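Local coordinates for ATP-dependent Clp protease adapter protein CLPS1, chloroplastic (Arabidopsis thaliana, PDB 7D34) that acts as a small chloroplast adapter that modulates the ClpC chaperones and probably selects substrates, including N-degron peptides, for the plastid Clp protease, at residues P3-I8 against C54-A59; Q22-V27 against M64-N69. All coordinates share one frame; numbering follows the deposited sequence.

Contact 1. Residues P3-I8 against C54-A59; sequences PPYRVI and CAQADA
Strand 5-10 and the end of strand 48-54 run antiparallel here, and Tyr5 and Cys54 form a hydrogen-bonded pair. Tyr5 N donates a hydrogen bond to Cys54 O at 2.7 Å. Cys54 N returns a bond to Tyr5 O at 3.0 Å. Both donors lie in the plane of the carbonyl they meet. The chain then turns at Ala55, the N-cap residue, and helix 56-68 begins; Ala59 N already bonds to Ala55 O.

Tyr5 and Gln56 make the main side-chain contact. They lie side by side and point the same way. Gln56 CG is anti to its backbone N (chi1 -173°), and the chain stays extended beyond it. This lays its methylenes flat over one face of the ring, a CH-pi contact with Gln56 CG 3.6 Å from the centroid of the Tyr5 ring. The amide continues over the hydroxyl end of the ring, its plane 6° from the ring plane, with Gln56 CD 3.4 Å from Tyr5 CZ. Pro3 O lies at the ring edge, in plane.

Val7 faces the helix. Val7 CG2 is 3.5 Å from Ala59 CB and also touches Cys54 SG. Ala59 CB reaches Tyr5 CB at 3.9 Å as well, so the Ala59 methyl lies against both Tyr5 and Val7.

Strand 5-10 is central in the three-stranded sheet. Val7 continues the pairing with strand 48-54, and Arg6 pairs through its backbone with Glu76 of strand 72-77. Tyr5 and Ala59 both touch Val75, so the first turn of helix 56-68 packs across neighbouring strands of the sheet.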
loop_
_atom_site.group_PDB
_atom_site.type_symbol
_atom_site.label_atom_id
_atom_site.label_comp_id
_atom_site.label_asym_id
_atom_site.label_seq_id
_atom_site.Cartn_x
_atom_site.Cartn_y
_atom_site.Cartn_z
ATOM N N PRO A 3 -8.183 13.241 12.504
ATOM C CA PRO A 3 -8.418 11.885 12.011
ATOM C C PRO A 3 -7.452 11.559 10.877
ATOM O O PRO A 3 -7.103 12.441 10.077
ATOM C CB PRO A 3 -9.878 11.921 11.522
ATOM C CG PRO A 3 -10.464 13.241 12.026
ATOM C CD PRO A 3 -9.290 14.164 12.186
ATOM N N PRO A 4 -7.025 10.302 10.761
ATOM C CA PRO A 4 -6.060 9.959 9.707
ATOM C C PRO A 4 -6.698 9.718 8.351
ATOM O O PRO A 4 -7.780 9.140 8.232
ATOM C CB PRO A 4 -5.397 8.683 10.242
ATOM C CG PRO A 4 -6.451 8.049 11.098
ATOM C CD PRO A 4 -7.233 9.186 11.704
ATOM N N TYR A 5 -5.995 10.179 7.326
ATOM C CA TYR A 5 -6.377 10.009 5.937
ATOM C C TYR A 5 -5.192 9.417 5.192
ATOM O O TYR A 5 -4.035 9.594 5.587
ATOM C CB TYR A 5 -6.780 11.333 5.281
ATOM C CG TYR A 5 -8.244 11.698 5.507
ATOM C CD1 TYR A 5 -9.163 11.676 4.461
ATOM C CD2 TYR A 5 -8.711 12.056 6.771
ATOM C CE1 TYR A 5 -10.505 12.017 4.666
ATOM C CE2 TYR A 5 -10.041 12.385 6.979
ATOM C CZ TYR A 5 -10.932 12.368 5.938
ATOM O OH TYR A 5 -12.246 12.695 6.193
ATOM N N ARG A 6 -5.493 8.711 4.108
ATOM C CA ARG A 6 -4.482 8.037 3.306
ATOM C C ARG A 6 -4.204 8.837 2.039
ATOM O O ARG A 6 -5.140 9.289 1.368
ATOM C CB ARG A 6 -4.953 6.628 2.947
ATOM C CG ARG A 6 -4.497 5.519 3.865
ATOM C CD ARG A 6 -5.647 4.626 4.328
ATOM N NE ARG A 6 -6.062 3.623 3.342
ATOM C CZ ARG A 6 -6.819 2.568 3.633
ATOM N NH1 ARG A 6 -7.162 1.710 2.698
ATOM N NH2 ARG A 6 -7.200 2.347 4.878
ATOM N N VAL A 7 -2.919 9.064 1.755
ATOM C CA VAL A 7 -2.462 9.549 0.456
ATOM C C VAL A 7 -2.020 8.329 -0.345
ATOM O O VAL A 7 -1.106 7.599 0.064
ATOM C CB VAL A 7 -1.326 10.581 0.590
ATOM C CG1 VAL A 7 -0.956 11.168 -0.776
ATOM C CG2 VAL A 7 -1.705 11.721 1.550
ATOM N N ILE A 8 -2.677 8.113 -1.473
ATOM C CA ILE A 8 -2.461 6.950 -2.323
ATOM C C ILE A 8 -1.706 7.345 -3.583
ATOM O O ILE A 8 -1.981 8.375 -4.204
ATOM C CB ILE A 8 -3.806 6.285 -2.679
ATOM C CG1 ILE A 8 -4.593 5.907 -1.417
ATOM C CG2 ILE A 8 -3.557 5.065 -3.525
ATOM C CD1 ILE A 8 -4.008 4.788 -0.606
ATOM N N CYS A 54 -1.890 10.892 7.193
ATOM C CA CYS A 54 -1.806 12.222 7.774
ATOM C C CYS A 54 -3.222 12.778 7.858
ATOM O O CYS A 54 -4.186 12.168 7.382
ATOM C CB CYS A 54 -0.905 13.161 6.957
ATOM S SG CYS A 54 -1.133 13.083 5.183
ATOM N N ALA A 55 -3.328 13.953 8.469
ATOM C CA ALA A 55 -4.562 14.720 8.476
ATOM C C ALA A 55 -5.105 14.954 7.075
ATOM O O ALA A 55 -4.365 14.955 6.092
ATOM C CB ALA A 55 -4.307 16.052 9.168
ATOM N N GLN A 56 -6.416 15.211 7.016
ATOM C CA GLN A 56 -7.126 15.344 5.747
ATOM C C GLN A 56 -6.580 16.508 4.926
ATOM O O GLN A 56 -6.310 16.366 3.728
ATOM C CB GLN A 56 -8.623 15.521 6.021
ATOM C CG GLN A 56 -9.511 15.506 4.779
ATOM C CD GLN A 56 -10.986 15.719 5.133
ATOM O OE1 GLN A 56 -11.342 15.965 6.291
ATOM N NE2 GLN A 56 -11.846 15.625 4.133
ATOM N N ALA A 57 -6.431 17.678 5.549
ATOM C CA ALA A 57 -5.914 18.832 4.826
ATOM C C ALA A 57 -4.542 18.529 4.249
ATOM O O ALA A 57 -4.263 18.834 3.083
ATOM C CB ALA A 57 -5.839 20.053 5.745
ATOM N N ASP A 58 -3.664 17.946 5.073
ATOM C CA ASP A 58 -2.324 17.586 4.622
ATOM C C ASP A 58 -2.374 16.539 3.521
ATOM O O ASP A 58 -1.623 16.621 2.546
ATOM C CB ASP A 58 -1.494 17.077 5.801
ATOM C CG ASP A 58 -1.229 18.159 6.829
ATOM O OD1 ASP A 58 -2.194 18.551 7.511
ATOM O OD2 ASP A 58 -0.084 18.647 6.937
ATOM N N ALA A 59 -3.264 15.553 3.645
ATOM C CA ALA A 59 -3.366 14.534 2.610
ATOM C C ALA A 59 -3.725 15.168 1.276
ATOM O O ALA A 59 -3.132 14.842 0.241
ATOM C CB ALA A 59 -4.393 13.475 3.011
#

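Contact 2. Residues Q22-V27 against M64-N69; sequences QVLMKV and MQLRGN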
loop_
_atom_site.group_PDB
_atom_site.type_symbol
_atom_site.label_atom_id
_atom_site.label_comp_id
_atom_site.label_asym_id
_atom_site.label_seq_id
_atom_site.Cartn_x
_atom_site.Cartn_y
_atom_site.Cartn_z
ATOM N N GLN A 22 12.013 10.319 -7.150
ATOM C CA GLN A 22 12.430 11.701 -6.909
ATOM C C GLN A 22 11.262 12.581 -6.480
ATOM O O GLN A 22 11.406 13.424 -5.586
ATOM C CB GLN A 22 13.122 12.275 -8.142
ATOM C CG GLN A 22 14.408 11.562 -8.477
ATOM C CD GLN A 22 14.969 11.907 -9.844
ATOM O OE1 GLN A 22 14.301 12.507 -10.674
ATOM N NE2 GLN A 22 16.227 11.542 -10.068
ATOM N N VAL A 23 10.112 12.435 -7.138
ATOM C CA VAL A 23 8.939 13.229 -6.767
ATOM C C VAL A 23 8.537 12.938 -5.323
ATOM O O VAL A 23 8.256 13.854 -4.535
ATOM C CB VAL A 23 7.775 12.945 -7.728
ATOM C CG1 VAL A 23 6.515 13.666 -7.258
ATOM C CG2 VAL A 23 8.104 13.377 -9.141
ATOM N N LEU A 24 8.470 11.656 -4.956
ATOM C CA LEU A 24 8.095 11.334 -3.584
ATOM C C LEU A 24 9.020 12.035 -2.602
ATOM O O LEU A 24 8.574 12.602 -1.600
ATOM C CB LEU A 24 8.131 9.833 -3.336
ATOM C CG LEU A 24 7.013 9.047 -4.030
ATOM C CD1 LEU A 24 7.254 7.539 -4.050
ATOM C CD2 LEU A 24 5.661 9.410 -3.391
ATOM N N MET A 25 10.325 11.983 -2.865
ATOM C CA MET A 25 11.269 12.637 -1.972
ATOM C C MET A 25 11.068 14.143 -1.938
ATOM O O MET A 25 11.221 14.772 -0.887
ATOM C CB MET A 25 12.705 12.356 -2.412
ATOM C CG MET A 25 13.115 10.926 -2.548
ATOM S SD MET A 25 13.813 10.352 -1.030
ATOM C CE MET A 25 15.312 11.283 -0.959
ATOM N N LYS A 26 10.703 14.727 -3.073
ATOM C CA LYS A 26 10.549 16.172 -3.147
ATOM C C LYS A 26 9.415 16.668 -2.262
ATOM O O LYS A 26 9.608 17.572 -1.442
ATOM C CB LYS A 26 10.307 16.610 -4.593
ATOM C CG LYS A 26 10.219 18.138 -4.719
ATOM C CD LYS A 26 10.454 18.688 -6.140
ATOM C CE LYS A 26 9.223 18.503 -7.019
ATOM N NZ LYS A 26 9.564 18.674 -8.477
ATOM N N VAL A 27 8.221 16.090 -2.419
ATOM C CA VAL A 27 7.020 16.689 -1.842
ATOM C C VAL A 27 6.578 16.144 -0.493
ATOM O O VAL A 27 5.857 16.853 0.227
ATOM C CB VAL A 27 5.842 16.619 -2.833
ATOM C CG1 VAL A 27 6.223 17.371 -4.110
ATOM C CG2 VAL A 27 5.433 15.199 -3.179
ATOM N N MET A 64 -2.144 16.735 -4.228
ATOM C CA MET A 64 -2.062 17.763 -5.262
ATOM C C MET A 64 -0.618 17.968 -5.709
ATOM O O MET A 64 -0.343 18.128 -6.904
ATOM C CB MET A 64 -2.720 19.044 -4.746
ATOM C CG MET A 64 -4.194 18.818 -4.404
ATOM S SD MET A 64 -5.308 18.874 -5.813
ATOM C CE MET A 64 -5.029 17.268 -6.504
ATOM N N GLN A 65 0.316 17.971 -4.760
ATOM C CA GLN A 65 1.724 18.119 -5.097
ATOM C C GLN A 65 2.183 16.976 -5.988
ATOM O O GLN A 65 2.855 17.205 -6.998
ATOM C CB GLN A 65 2.539 18.188 -3.806
ATOM C CG GLN A 65 2.476 19.558 -3.125
ATOM C CD GLN A 65 2.861 19.478 -1.657
ATOM O OE1 GLN A 65 2.987 18.378 -1.097
ATOM N NE2 GLN A 65 3.064 20.642 -1.024
ATOM N N LEU A 66 1.753 15.749 -5.677
ATOM C CA LEU A 66 2.042 14.600 -6.532
ATOM C C LEU A 66 1.471 14.794 -7.938
ATOM O O LEU A 66 2.184 14.661 -8.945
ATOM C CB LEU A 66 1.493 13.315 -5.893
ATOM C CG LEU A 66 2.100 12.898 -4.546
ATOM C CD1 LEU A 66 1.433 11.627 -4.055
ATOM C CD2 LEU A 66 3.606 12.752 -4.646
ATOM N N ARG A 67 0.162 15.062 -8.020
ATOM C CA ARG A 67 -0.496 15.256 -9.305
ATOM C C ARG A 67 0.181 16.338 -10.123
ATOM O O ARG A 67 0.343 16.190 -11.341
ATOM C CB ARG A 67 -1.958 15.617 -9.077
ATOM C CG ARG A 67 -2.787 14.560 -8.332
ATOM C CD ARG A 67 -4.260 14.879 -8.412
ATOM N NE ARG A 67 -5.103 13.789 -7.910
ATOM C CZ ARG A 67 -6.296 13.973 -7.347
ATOM N NH1 ARG A 67 -7.008 12.937 -6.931
ATOM N NH2 ARG A 67 -6.773 15.203 -7.190
ATOM N N GLY A 68 0.581 17.437 -9.476
ATOM C CA GLY A 68 1.206 18.519 -10.214
ATOM C C GLY A 68 2.569 18.131 -10.749
ATOM O O GLY A 68 3.042 18.693 -11.741
ATOM N N ASN A 69 3.214 17.158 -10.121
ATOM C CA ASN A 69 4.480 16.638 -10.611
ATOM C C ASN A 69 4.293 15.445 -11.538
ATOM O O ASN A 69 5.274 14.780 -11.864
ATOM C CB ASN A 69 5.377 16.260 -9.430
ATOM C CG ASN A 69 6.066 17.463 -8.798
ATOM O OD1 ASN A 69 7.089 17.927 -9.280
ATOM N ND2 ASN A 69 5.448 18.018 -7.764
#
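In this ClpS-family domain, the C-terminal ends of helices 17-27 and 56-68 pack together. The axes of segments 22-27 and 64-68 come within 10.0 Å of each other, with 140° between their N-to-C directions. Leu66 supplies the apolar centre. Leu66 CD2 meets Val27 CG2 at 3.4 Å, closer than usual for two carbons, and also touches Val23 CG1 and Leu24 CD2 obliquely. Val27 CG1 packs against Gln65 CB at 3.8 Å. Gln65 OE1 is bonded to His62 in its own helix.

Asn69, just past the helix, is the polar link. Its CG is anti to its carbonyl carbon (chi1 -79°). Asn69 ND2 bonds back to Gln65 O at 2.8 Å, with that acceptor near the amide plane. Lys26, bent at chi3 (78°), brings NZ to Asn69 OD1 at 2.7 Å from above the carbonyl plane. Asn69 CB rests 3.6 Å from Val23 CG1.

An alanine at Asn69 would remove both side-chain bonds and would probably loosen the link between the two helix ends.

The amide is thus held at both ends, which fixes its rotation. The lysine charge would probably polarise its carbonyl and strengthen the bond to Gln65 O.

From the N terminus the chain enters strand 5-10, which takes part in contact 1, and then helix 17-27, whose last turns belong to contact 2. Helix 33-46 and strand 48-54 follow. At residues 54-59 contact 1 closes the first long loop, its segments 46 residues apart at their nearest ends. Helix 56-68 then runs on, and at 64-69 contact 2 closes the second, with 37 residues between nearest ends. The two loops cross rather than nest. Helix 56-68 serves both: its start meets the sheet and its end meets helix 17-27. Val7 CG1 and Leu66 CD1, 4.1 Å apart, join the two contacts directly.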